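Side-chain contacts in fructose-bisphosphate aldolase (Slackia heliotrinireducens, PDB 4MOZ), which belongs to the DeoC/LacD family of aldolases and folds as a TIM barrel, an eight-stranded parallel beta barrel wrapped by helices: residues Q254-I259 with Y296-A301; V246-F251 with R300-F305; S265-G270 with K286-I291; V209-P214 with E224-A229; M28-T31 with R36-L39. All coordinates share one frame; numbering follows the deposited sequence.

Contact 1 (Q254-I259 with Y296-A301); sequences QLHDQI and YDVDRA
His256 carries nearly all of its segment's share of this contact, bringing the edge of its imidazole to the turn that leads into helix 298-305. That edge faces the backbone there: His256 CD2 approaches Tyr296 O at 3.5 Å, close to the ring plane. Behind this edge the aliphatic root of the same side chain packs on Val298, with His256 CB 3.8 Å from Val298 CG2, and that methyl also lies 4.0 Å from His256 CG, obliquely to the ring. Further out, a water in the ring plane sits 2.7 Å from His256 NE2 and is hydrogen-bonded as well to Asp297 OD1 at 2.9 Å, so histidine and aspartate are joined through solvent; directly, NE2 and OD1 remain 4.5 Å apart. Two torsions deliver the ring to this place: CG stands opposite the backbone N (chi1 -164°), extending the side chain from the helix, and chi2 of -87° turns the ring across it. On its own helix His256 also meets the ring of Tyr260, the planes inclined at about 40°, and its side chain touches Ile291 of helix 278-294. Asp297 occupies the N-cap position of helix 298-305, yet its carboxylate makes no capping bond. With the nearby carboxylate reached through one water, and a carbonyl oxygen at the ring edge, the surroundings would probably favour a protonated imidazole, although its charge cannot be seen.

Contact 2 (V246-F251 with R300-F305); sequences VEAKVF and RALAVF
Ala248 and Phe305 make the one aromatic interaction here, a CH-pi contact in which the alanine methyl sits over a face of the phenyl ring. Ala248 CB lies 3.8 Å from the centroid of the Phe305 ring and 23° off its normal, displaced toward the rim, so that the closest ring atom is Phe305 CE2 at 3.5 Å. With CG opposite the backbone N (chi1 169°), the ring stretches out from helix 298-305 toward the first turn of helix 248-260. The remaining contacts are aliphatic and centre on Leu302, one helical turn earlier than Phe305. Leu302 CD2 rests against the middle of the extended Lys249 chain, 3.8 Å from Lys249 CG, with CB and CD of the lysine almost as near; the two side chains cross at about a right angle. Leu302 CD1 lies near the backbone, 4.2 Å from Lys249 N, and a looser 4.4 Å from Ala248 CB. No hydrogen bond links the segments, and the lysine contributes its methylenes while its amino group points out past the contact. Beyond the pair, Phe305 also touches Ala287 of helix 278-294 and Arg276. This is surface packing between helices on the outside of a TIM barrel: helix 248-260, which follows the seventh strand, receives along its N-terminal turn the additional helix 298-305, added to the chain after the eighth strand and helix 278-294.

Contact 3 (S265-G270 with K286-I291); sequences SGNATG and KAISAI
This is a buried strand-to-helix packing contact of the TIM barrel, where the eighth strand, 266-269, is backed by helix 278-294. Ile288 supplies the helix side of it, directed at the strand between Asn267 and Thr269, the alternate residues whose side chains leave the barrel wall toward the helix. With CG1 beside the backbone N (chi1 -64°), the isoleucine divides its branches: CD1 runs out to Thr269 while CG2 lies against Asn267. Thr269 and Ile288 meet tip to tip, the methyl CD1 standing 3.8 Å from Thr269 OG1 and 4.1 Å from Thr269 CG2, so that both branches of the threonine touch it. Ile288 also packs on Phe251 and Leu255 of helix 248-260 and on Met38 of the first strand, which places it at the seam where strand eight meets strand one. The amide of Asn267 is anchored beyond the segments, its ND2 hydrogen-bonded to OG1 of Thr292, a hydroxyl that is also bonded to the backbone O of Ile288. Held this way, the amide crosses the isoleucine obliquely and brings Asn267 OD1 to 3.4 Å from Ile288 CG2, a polar oxygen resting on a methyl.

Contact 4 (V209-P214 with E224-A229); sequences VKVNPP and ENLAVA
With its CG opposite the backbone N (chi1 -172°), Leu226 swings its branch CD1 out from helix 222-232 to the ring of Pro214, which it meets 3.8 Å from Pro214 CD. The leucine side chain and the pyrrolidine ring cross at about a right angle. Asn225, turned the other way with CG beside its backbone N (chi1 -84°), offers the proline its CB, 3.8 Å from Pro214 CG, and sends its amide elsewhere: ND2 is hydrogen-bonded to Val215 O and to Thr217 OG1, in the loop that precedes the helix. Pro214 therefore lies over the backbone between the two residues, its CG only 3.7 Å from Leu226 N. The same leucine methyl also comes near Val211, whose CG2 stands 4.3 Å from Leu226 CD1. Val211 also contributes its carbonyl to a bond within its own segment, Lys210 NZ to Val211 O at 2.9 Å; the lysine nitrogen approaches from above the carbonyl plane, 60° out of it, and not along a lone pair. Around these groups Ile194 of helix 191-204 covers Val211 and Pro214, while Leu226 continues onto Leu238 of the next strand and Gln258 of helix 248-260. The contact thus joins the chain leading out of the sixth barrel strand, Pro214 included, to the succeeding helix, within the beta-alpha-beta crossover of strand 208-210, helix 222-232 and strand 237-240, of the kind that builds a TIM barrel.

Contact 5 (M28-T31 with R36-L39); sequences MKAT and RLML
Helix 20-30 ends against the start of the first strand of the TIM barrel, 37-41, and in this buried contact a short turn folds the chain back so that Ala30 and Thr31 lie beside Arg36 and Leu37. Leu37 reaches the helix end with its CD1 methyl, which rests 3.5 Å from Ala30 O and 4.2 Å from Ala30 CB; CG opposite the backbone N (chi1 -177°) sends the side chain that way. Both residues also touch Val79 at the start of the second strand, and the fifth strand lies beyond them, Ala30 against Ile172 and Leu37 against Val174. The last turn of the helix thus packs at the N-terminal end of the barrel. Thr31 sits closer to the backbone: its CA makes a CH...O contact of 3.1 Å with Arg36 O, and its CG2 lies 3.5 Å from the same oxygen. The threonine hydroxyl is engaged elsewhere, hydrogen-bonded to Tyr27 O one turn back in the helix. The side chain of Arg36 leaves the contact altogether, its NH1 bonded to Thr292 O. No direct hydrogen bond passes between the segments, and a water does the joining instead. It donates one proton to Ala30 O, at the end of the helix, and the other to Arg36 O, each at 2.8 Å, and so serves both carbonyls at once; as an acceptor it takes the backbone amide of the strand, Met38 N, also at 2.8 Å.

In the fold
Along the chain contact 5 closes first, then contact 4, and the remaining three follow, with contact 3 nested inside the loops closed by contacts 1 and 2. Contacts 3, 4 and 5 all reach the eight-stranded barrel; contacts 3 and 5, centres 10 Å apart, meet where strand 266-269 pairs with strand 37-41 and closes it. Contacts 1 and 2, 8 Å apart between centres, share helices 248-260 and 298-305 and lie on the outside, Ile291 and Ala287 of helix 278-294 linking them to contact 3. Contact 4 stands about 16 Å from contact 3, centre to centre. Contacts 1 to 3 join the last strand to three helices, whereas contacts 4 and 5 belong to other parts of the barrel.

Contact 1 (Q254-I259 with Y296-A301)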
# COMPACT_ATOMS: atom_id res chain seq x y z
N GLN C 254 -29.50 21.27 -26.74
CA GLN C 254 -28.27 20.48 -26.67
C GLN C 254 -28.57 19.06 -26.21
O GLN C 254 -28.12 18.10 -26.84
CB GLN C 254 -27.27 21.12 -25.72
CG GLN C 254 -26.57 22.35 -26.28
CD GLN C 254 -25.55 22.93 -25.31
OE1 GLN C 254 -25.10 22.25 -24.38
NE2 GLN C 254 -25.18 24.19 -25.52
N LEU C 255 -29.34 18.93 -25.14
CA LEU C 255 -29.70 17.62 -24.58
C LEU C 255 -30.48 16.77 -25.58
O LEU C 255 -30.28 15.56 -25.67
CB LEU C 255 -30.51 17.78 -23.29
CG LEU C 255 -29.87 18.46 -22.08
CD1 LEU C 255 -30.75 18.23 -20.85
CD2 LEU C 255 -28.46 17.95 -21.81
N HIS C 256 -31.38 17.43 -26.32
CA HIS C 256 -32.18 16.77 -27.34
C HIS C 256 -31.30 16.27 -28.47
O HIS C 256 -31.41 15.11 -28.88
CB HIS C 256 -33.26 17.72 -27.86
CG HIS C 256 -34.36 17.03 -28.62
ND1 HIS C 256 -34.29 16.79 -29.94
CD2 HIS C 256 -35.59 16.53 -28.20
CE1 HIS C 256 -35.41 16.17 -30.35
NE2 HIS C 256 -36.21 16.00 -29.28
N ASP C 257 -30.41 17.14 -28.96
CA ASP C 257 -29.45 16.77 -29.99
C ASP C 257 -28.55 15.62 -29.57
O ASP C 257 -28.27 14.72 -30.36
CB ASP C 257 -28.60 17.97 -30.40
CG ASP C 257 -29.39 19.03 -31.15
OD1 ASP C 257 -30.55 18.76 -31.55
OD2 ASP C 257 -28.87 20.15 -31.33
N GLN C 258 -28.09 15.65 -28.32
CA GLN C 258 -27.20 14.61 -27.79
C GLN C 258 -27.86 13.23 -27.83
O GLN C 258 -27.20 12.24 -28.15
CB GLN C 258 -26.74 14.95 -26.37
CG GLN C 258 -25.69 16.06 -26.31
CD GLN C 258 -25.51 16.65 -24.93
OE1 GLN C 258 -26.15 16.22 -23.96
NE2 GLN C 258 -24.64 17.65 -24.83
N ILE C 259 -29.15 13.18 -27.52
CA ILE C 259 -29.88 11.92 -27.54
C ILE C 259 -30.13 11.45 -28.98
O ILE C 259 -29.72 10.35 -29.35
CB ILE C 259 -31.22 12.01 -26.78
CG1 ILE C 259 -30.98 12.29 -25.29
CG2 ILE C 259 -32.03 10.72 -26.96
CD1 ILE C 259 -32.22 12.69 -24.51
N TYR C 296 -40.32 14.39 -25.19
CA TYR C 296 -40.80 15.72 -25.57
C TYR C 296 -39.91 16.40 -26.60
O TYR C 296 -38.69 16.22 -26.60
CB TYR C 296 -40.87 16.65 -24.35
CG TYR C 296 -42.11 16.53 -23.49
CD1 TYR C 296 -42.68 15.29 -23.19
CD2 TYR C 296 -42.69 17.67 -22.93
CE1 TYR C 296 -43.80 15.19 -22.38
CE2 TYR C 296 -43.81 17.58 -22.12
CZ TYR C 296 -44.36 16.34 -21.85
OH TYR C 296 -45.48 16.24 -21.05
N ASP C 297 -40.54 17.17 -27.49
CA ASP C 297 -39.85 18.17 -28.31
C ASP C 297 -39.28 19.24 -27.39
O ASP C 297 -39.74 19.40 -26.25
CB ASP C 297 -40.83 18.83 -29.29
CG ASP C 297 -41.07 17.99 -30.53
OD1 ASP C 297 -40.31 17.03 -30.79
OD2 ASP C 297 -42.04 18.30 -31.27
N VAL C 298 -38.31 19.99 -27.90
CA VAL C 298 -37.71 21.11 -27.16
C VAL C 298 -38.76 22.14 -26.73
O VAL C 298 -38.77 22.59 -25.58
CB VAL C 298 -36.58 21.79 -27.99
CG1 VAL C 298 -36.08 23.05 -27.31
CG2 VAL C 298 -35.44 20.81 -28.22
N ASP C 299 -39.66 22.48 -27.66
CA ASP C 299 -40.70 23.49 -27.43
C ASP C 299 -41.65 23.12 -26.28
O ASP C 299 -41.97 23.97 -25.45
CB ASP C 299 -41.52 23.75 -28.70
CG ASP C 299 -40.77 24.59 -29.72
OD1 ASP C 299 -39.73 25.21 -29.37
OD2 ASP C 299 -41.22 24.65 -30.88
N ARG C 300 -42.08 21.87 -26.23
CA ARG C 300 -42.97 21.43 -25.16
C ARG C 300 -42.23 21.31 -23.83
O ARG C 300 -42.82 21.55 -22.77
CB ARG C 300 -43.70 20.13 -25.51
CG ARG C 300 -45.00 19.99 -24.73
CD ARG C 300 -45.71 18.65 -24.92
NE ARG C 300 -46.78 18.56 -23.92
CZ ARG C 300 -47.50 17.47 -23.67
NH1 ARG C 300 -47.28 16.35 -24.34
NH2 ARG C 300 -48.44 17.51 -22.74
N ALA C 301 -40.96 20.94 -23.90
CA ALA C 301 -40.11 20.89 -22.71
C ALA C 301 -39.89 22.29 -22.13
O ALA C 301 -39.94 22.48 -20.92
CB ALA C 301 -38.77 20.24 -23.03
O HOH W 1 -38.71 14.96 -29.50

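Contact 2 (V246-F251 with R300-F305)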
# COMPACT_ATOMS: atom_id res chain seq x y z
N VAL C 246 -25.64 28.68 -20.82
CA VAL C 246 -26.52 29.04 -21.93
C VAL C 246 -27.97 29.23 -21.48
O VAL C 246 -28.33 28.88 -20.35
CB VAL C 246 -26.45 28.03 -23.11
CG1 VAL C 246 -25.11 28.11 -23.82
CG2 VAL C 246 -26.75 26.61 -22.64
N GLU C 247 -28.80 29.81 -22.35
CA GLU C 247 -30.23 29.97 -22.11
C GLU C 247 -30.91 28.60 -22.02
O GLU C 247 -30.46 27.65 -22.66
CB GLU C 247 -30.88 30.80 -23.22
CG GLU C 247 -30.13 32.07 -23.60
CD GLU C 247 -29.97 33.03 -22.44
OE1 GLU C 247 -31.00 33.58 -21.97
OE2 GLU C 247 -28.82 33.25 -21.99
N ALA C 248 -31.99 28.53 -21.24
CA ALA C 248 -32.72 27.27 -21.03
C ALA C 248 -33.09 26.55 -22.33
O ALA C 248 -32.97 25.33 -22.41
CB ALA C 248 -33.96 27.51 -20.18
N LYS C 249 -33.53 27.31 -23.33
CA LYS C 249 -33.88 26.74 -24.64
C LYS C 249 -32.67 26.09 -25.34
O LYS C 249 -32.77 24.97 -25.84
CB LYS C 249 -34.53 27.78 -25.55
CG LYS C 249 -35.10 27.19 -26.83
CD LYS C 249 -35.71 28.25 -27.74
CE LYS C 249 -36.30 27.60 -28.99
NZ LYS C 249 -37.06 28.57 -29.83
N VAL C 250 -31.55 26.80 -25.36
CA VAL C 250 -30.31 26.29 -25.96
C VAL C 250 -29.85 25.03 -25.23
O VAL C 250 -29.46 24.04 -25.86
CB VAL C 250 -29.19 27.36 -25.95
CG1 VAL C 250 -27.90 26.80 -26.53
CG2 VAL C 250 -29.63 28.59 -26.73
N PHE C 251 -29.91 25.08 -23.90
CA PHE C 251 -29.58 23.95 -23.05
C PHE C 251 -30.42 22.71 -23.39
O PHE C 251 -29.89 21.61 -23.55
CB PHE C 251 -29.73 24.32 -21.57
CG PHE C 251 -29.54 23.16 -20.63
CD1 PHE C 251 -28.26 22.73 -20.29
CD2 PHE C 251 -30.64 22.50 -20.09
CE1 PHE C 251 -28.09 21.65 -19.42
CE2 PHE C 251 -30.47 21.43 -19.22
CZ PHE C 251 -29.19 21.01 -18.89
N ARG C 300 -42.08 21.87 -26.23
CA ARG C 300 -42.97 21.43 -25.16
C ARG C 300 -42.23 21.31 -23.83
O ARG C 300 -42.82 21.55 -22.77
CB ARG C 300 -43.70 20.13 -25.51
CG ARG C 300 -45.00 19.99 -24.73
CD ARG C 300 -45.71 18.65 -24.92
NE ARG C 300 -46.78 18.56 -23.92
CZ ARG C 300 -47.50 17.47 -23.67
NH1 ARG C 300 -47.28 16.35 -24.34
NH2 ARG C 300 -48.44 17.51 -22.74
N ALA C 301 -40.96 20.94 -23.90
CA ALA C 301 -40.11 20.89 -22.71
C ALA C 301 -39.89 22.29 -22.13
O ALA C 301 -39.94 22.48 -20.92
CB ALA C 301 -38.77 20.24 -23.03
N LEU C 302 -39.68 23.26 -23.02
CA LEU C 302 -39.50 24.66 -22.63
C LEU C 302 -40.75 25.22 -21.93
O LEU C 302 -40.64 26.01 -21.00
CB LEU C 302 -39.12 25.51 -23.85
CG LEU C 302 -38.74 26.97 -23.61
CD1 LEU C 302 -37.63 27.11 -22.58
CD2 LEU C 302 -38.36 27.64 -24.92
N ALA C 303 -41.92 24.78 -22.39
CA ALA C 303 -43.20 25.12 -21.77
C ALA C 303 -43.28 24.59 -20.34
O ALA C 303 -43.85 25.25 -19.46
CB ALA C 303 -44.36 24.61 -22.60
N VAL C 304 -42.73 23.40 -20.11
CA VAL C 304 -42.64 22.82 -18.78
C VAL C 304 -41.68 23.65 -17.91
O VAL C 304 -42.01 23.99 -16.76
CB VAL C 304 -42.19 21.34 -18.81
CG1 VAL C 304 -41.93 20.83 -17.40
CG2 VAL C 304 -43.23 20.48 -19.49
N PHE C 305 -40.52 24.00 -18.45
CA PHE C 305 -39.57 24.84 -17.74
C PHE C 305 -40.19 26.18 -17.33
O PHE C 305 -39.99 26.65 -16.21
CB PHE C 305 -38.30 25.09 -18.57
CG PHE C 305 -37.41 26.16 -18.00
CD1 PHE C 305 -36.62 25.90 -16.88
CD2 PHE C 305 -37.38 27.44 -18.56
CE1 PHE C 305 -35.80 26.89 -16.34
CE2 PHE C 305 -36.56 28.43 -18.03
CZ PHE C 305 -35.78 28.16 -16.92

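Contact 3 (S265-G270 with K286-I291)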
# COMPACT_ATOMS: atom_id res chain seq x y z
N SER C 265 -27.65 7.99 -24.08
CA SER C 265 -28.68 7.25 -23.35
C SER C 265 -29.17 8.02 -22.13
O SER C 265 -29.84 7.47 -21.25
CB SER C 265 -28.14 5.89 -22.91
OG SER C 265 -28.01 5.02 -24.02
N GLY C 266 -28.84 9.31 -22.08
CA GLY C 266 -29.29 10.16 -21.01
C GLY C 266 -28.43 11.39 -20.81
O GLY C 266 -27.69 11.79 -21.71
N ASN C 267 -28.53 11.98 -19.63
CA ASN C 267 -27.80 13.20 -19.30
C ASN C 267 -27.46 13.29 -17.81
O ASN C 267 -28.06 12.60 -16.98
CB ASN C 267 -28.59 14.43 -19.74
CG ASN C 267 -30.09 14.28 -19.53
OD1 ASN C 267 -30.56 14.12 -18.40
ND2 ASN C 267 -30.84 14.34 -20.62
N ALA C 268 -26.47 14.13 -17.50
CA ALA C 268 -26.09 14.44 -16.13
C ALA C 268 -26.04 15.95 -15.95
O ALA C 268 -25.33 16.64 -16.68
CB ALA C 268 -24.74 13.82 -15.79
N THR C 269 -26.82 16.45 -15.00
CA THR C 269 -26.93 17.89 -14.76
C THR C 269 -26.77 18.19 -13.28
O THR C 269 -27.38 17.54 -12.43
CB THR C 269 -28.28 18.45 -15.26
OG1 THR C 269 -28.57 17.92 -16.56
CG2 THR C 269 -28.25 19.98 -15.33
N GLY C 270 -25.94 19.19 -12.99
CA GLY C 270 -25.65 19.58 -11.62
C GLY C 270 -26.03 21.02 -11.35
O GLY C 270 -27.20 21.31 -11.08
N LYS C 286 -37.94 18.84 -14.44
CA LYS C 286 -39.13 18.36 -15.13
C LYS C 286 -38.97 18.51 -16.64
O LYS C 286 -39.33 17.60 -17.39
CB LYS C 286 -40.39 19.08 -14.62
CG LYS C 286 -40.80 18.65 -13.22
CD LYS C 286 -42.03 19.38 -12.72
CE LYS C 286 -42.48 18.83 -11.38
NZ LYS C 286 -43.71 19.49 -10.87
N ALA C 287 -38.41 19.64 -17.07
CA ALA C 287 -38.11 19.89 -18.48
C ALA C 287 -37.10 18.88 -19.03
O ALA C 287 -37.32 18.29 -20.10
CB ALA C 287 -37.61 21.31 -18.67
N ILE C 288 -36.01 18.68 -18.29
CA ILE C 288 -34.98 17.71 -18.67
C ILE C 288 -35.56 16.29 -18.74
O ILE C 288 -35.37 15.59 -19.73
CB ILE C 288 -33.77 17.76 -17.71
CG1 ILE C 288 -33.07 19.12 -17.79
CG2 ILE C 288 -32.79 16.64 -18.02
CD1 ILE C 288 -32.11 19.39 -16.65
N SER C 289 -36.27 15.89 -17.69
CA SER C 289 -36.88 14.56 -17.62
C SER C 289 -37.94 14.34 -18.70
O SER C 289 -38.16 13.20 -19.12
CB SER C 289 -37.50 14.33 -16.23
OG SER C 289 -36.51 14.01 -15.28
N ALA C 290 -38.60 15.41 -19.13
CA ALA C 290 -39.61 15.30 -20.18
C ALA C 290 -38.97 14.93 -21.51
O ALA C 290 -39.48 14.07 -22.23
CB ALA C 290 -40.42 16.59 -20.30
N ILE C 291 -37.85 15.58 -21.84
CA ILE C 291 -37.06 15.20 -23.01
C ILE C 291 -36.50 13.79 -22.86
O ILE C 291 -36.70 12.94 -23.73
CB ILE C 291 -35.91 16.19 -23.28
CG1 ILE C 291 -36.46 17.55 -23.72
CG2 ILE C 291 -34.95 15.64 -24.34
CD1 ILE C 291 -35.43 18.66 -23.78

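Contact 4 (V209-P214 with E224-A229)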
# COMPACT_ATOMS: atom_id res chain seq x y z
N VAL C 209 -21.66 5.74 -18.87
CA VAL C 209 -20.46 6.56 -18.86
C VAL C 209 -20.84 8.03 -19.07
O VAL C 209 -21.57 8.36 -20.01
CB VAL C 209 -19.41 6.10 -19.91
CG1 VAL C 209 -20.01 6.00 -21.31
CG2 VAL C 209 -18.19 7.01 -19.90
N LYS C 210 -20.35 8.89 -18.18
CA LYS C 210 -20.56 10.32 -18.30
C LYS C 210 -19.30 10.97 -18.86
O LYS C 210 -18.22 10.84 -18.28
CB LYS C 210 -20.97 10.92 -16.94
CG LYS C 210 -20.69 12.40 -16.71
CD LYS C 210 -21.32 13.34 -17.72
CE LYS C 210 -21.07 14.79 -17.31
NZ LYS C 210 -20.60 15.65 -18.42
N VAL C 211 -19.44 11.65 -19.99
CA VAL C 211 -18.33 12.34 -20.65
C VAL C 211 -18.69 13.80 -20.90
O VAL C 211 -19.86 14.18 -20.81
CB VAL C 211 -17.95 11.68 -22.00
CG1 VAL C 211 -17.38 10.28 -21.80
CG2 VAL C 211 -19.14 11.65 -22.96
N ASN C 212 -17.69 14.62 -21.20
CA ASN C 212 -17.93 15.96 -21.70
C ASN C 212 -18.43 15.91 -23.14
O ASN C 212 -18.10 14.97 -23.87
CB ASN C 212 -16.65 16.78 -21.66
CG ASN C 212 -16.29 17.24 -20.27
OD1 ASN C 212 -17.15 17.70 -19.52
ND2 ASN C 212 -15.01 17.13 -19.92
N PRO C 213 -19.23 16.92 -23.55
CA PRO C 213 -19.51 17.01 -24.98
C PRO C 213 -18.23 17.36 -25.75
O PRO C 213 -17.46 18.21 -25.30
CB PRO C 213 -20.53 18.16 -25.06
CG PRO C 213 -20.33 18.96 -23.81
CD PRO C 213 -19.92 17.96 -22.77
N PRO C 214 -17.99 16.68 -26.88
CA PRO C 214 -16.84 17.03 -27.72
C PRO C 214 -17.05 18.35 -28.44
O PRO C 214 -18.20 18.73 -28.70
CB PRO C 214 -16.76 15.88 -28.73
CG PRO C 214 -18.15 15.33 -28.78
CD PRO C 214 -18.71 15.49 -27.39
N GLU C 224 -22.85 15.43 -33.55
CA GLU C 224 -22.43 14.47 -34.57
C GLU C 224 -21.14 13.75 -34.16
O GLU C 224 -21.00 12.55 -34.36
CB GLU C 224 -22.27 15.15 -35.93
CG GLU C 224 -23.60 15.45 -36.60
CD GLU C 224 -23.45 16.26 -37.88
OE1 GLU C 224 -22.38 16.87 -38.10
OE2 GLU C 224 -24.42 16.29 -38.67
N ASN C 225 -20.21 14.51 -33.56
CA ASN C 225 -18.98 13.96 -32.99
C ASN C 225 -19.24 12.99 -31.83
O ASN C 225 -18.56 11.97 -31.70
CB ASN C 225 -18.03 15.08 -32.56
CG ASN C 225 -17.19 15.62 -33.71
OD1 ASN C 225 -16.77 14.87 -34.59
ND2 ASN C 225 -16.93 16.92 -33.70
N LEU C 226 -20.24 13.32 -31.01
CA LEU C 226 -20.65 12.48 -29.89
C LEU C 226 -21.17 11.10 -30.32
O LEU C 226 -21.04 10.12 -29.57
CB LEU C 226 -21.71 13.19 -29.04
CG LEU C 226 -22.12 12.54 -27.71
CD1 LEU C 226 -20.95 12.47 -26.73
CD2 LEU C 226 -23.29 13.28 -27.07
N ALA C 227 -21.77 11.02 -31.51
CA ALA C 227 -22.26 9.75 -32.05
C ALA C 227 -21.16 8.68 -32.12
O ALA C 227 -21.42 7.50 -31.86
CB ALA C 227 -22.89 9.95 -33.42
N VAL C 228 -19.94 9.10 -32.45
CA VAL C 228 -18.79 8.20 -32.50
C VAL C 228 -18.48 7.63 -31.10
O VAL C 228 -18.15 6.45 -30.96
CB VAL C 228 -17.55 8.92 -33.09
CG1 VAL C 228 -16.31 8.04 -33.03
CG2 VAL C 228 -17.83 9.34 -34.53
N ALA C 229 -18.60 8.48 -30.08
CA ALA C 229 -18.37 8.06 -28.70
C ALA C 229 -19.45 7.11 -28.20
O ALA C 229 -19.15 6.12 -27.52
CB ALA C 229 -18.27 9.28 -27.79

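Contact 5 (M28-T31 with R36-L39)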
# COMPACT_ATOMS: atom_id res chain seq x y z
N MSE C 28 -34.22 -0.48 -13.65
CA MSE C 28 -35.57 0.06 -13.88
C MSE C 28 -35.81 1.33 -13.06
O MSE C 28 -36.34 2.31 -13.59
CB MSE C 28 -36.65 -0.98 -13.56
CG MSE C 28 -36.67 -2.18 -14.51
SE MSE C 28 -37.22 -1.73 -16.33
CE MSE C 28 -39.15 -1.59 -16.03
N LYS C 29 -35.41 1.32 -11.79
CA LYS C 29 -35.54 2.51 -10.94
C LYS C 29 -34.73 3.67 -11.51
O LYS C 29 -35.26 4.77 -11.71
CB LYS C 29 -35.09 2.21 -9.52
CG LYS C 29 -36.10 1.48 -8.65
CD LYS C 29 -35.50 1.30 -7.26
CE LYS C 29 -36.21 0.23 -6.46
NZ LYS C 29 -35.47 -0.01 -5.19
N ALA C 30 -33.45 3.43 -11.77
CA ALA C 30 -32.53 4.47 -12.22
C ALA C 30 -32.97 5.13 -13.52
O ALA C 30 -32.84 6.35 -13.67
CB ALA C 30 -31.12 3.92 -12.37
N THR C 31 -33.49 4.33 -14.44
CA THR C 31 -33.94 4.83 -15.74
C THR C 31 -35.45 5.12 -15.77
O THR C 31 -36.01 5.44 -16.83
CB THR C 31 -33.59 3.85 -16.88
OG1 THR C 31 -34.26 2.60 -16.67
CG2 THR C 31 -32.08 3.61 -16.95
N ARG C 36 -33.38 5.16 -20.16
CA ARG C 36 -32.66 6.42 -20.27
C ARG C 36 -32.31 6.94 -18.88
O ARG C 36 -33.12 6.84 -17.95
CB ARG C 36 -33.52 7.46 -21.01
CG ARG C 36 -33.84 7.13 -22.46
CD ARG C 36 -33.03 7.98 -23.42
NE ARG C 36 -33.51 7.84 -24.80
CZ ARG C 36 -34.42 8.63 -25.37
NH1 ARG C 36 -34.95 9.65 -24.72
NH2 ARG C 36 -34.78 8.39 -26.62
N LEU C 37 -31.12 7.51 -18.73
CA LEU C 37 -30.69 7.98 -17.41
C LEU C 37 -30.69 9.49 -17.29
O LEU C 37 -29.89 10.18 -17.94
CB LEU C 37 -29.30 7.42 -17.05
CG LEU C 37 -28.76 7.79 -15.66
CD1 LEU C 37 -29.59 7.16 -14.55
CD2 LEU C 37 -27.30 7.40 -15.52
N MSE C 38 -31.58 10.00 -16.44
CA MSE C 38 -31.57 11.40 -16.04
C MSE C 38 -30.88 11.47 -14.69
O MSE C 38 -31.46 11.08 -13.67
CB MSE C 38 -33.00 11.96 -15.97
CG MSE C 38 -33.09 13.48 -15.82
SE MSE C 38 -32.42 14.15 -14.10
CE MSE C 38 -33.07 15.99 -14.21
N LEU C 39 -29.64 11.96 -14.68
CA LEU C 39 -28.83 12.01 -13.47
C LEU C 39 -28.74 13.43 -12.91
O LEU C 39 -28.29 14.36 -13.60
CB LEU C 39 -27.43 11.43 -13.73
CG LEU C 39 -26.47 11.33 -12.54
CD1 LEU C 39 -25.59 10.09 -12.64
CD2 LEU C 39 -25.61 12.58 -12.37
O HOH W 2 -33.58 8.23 -15.59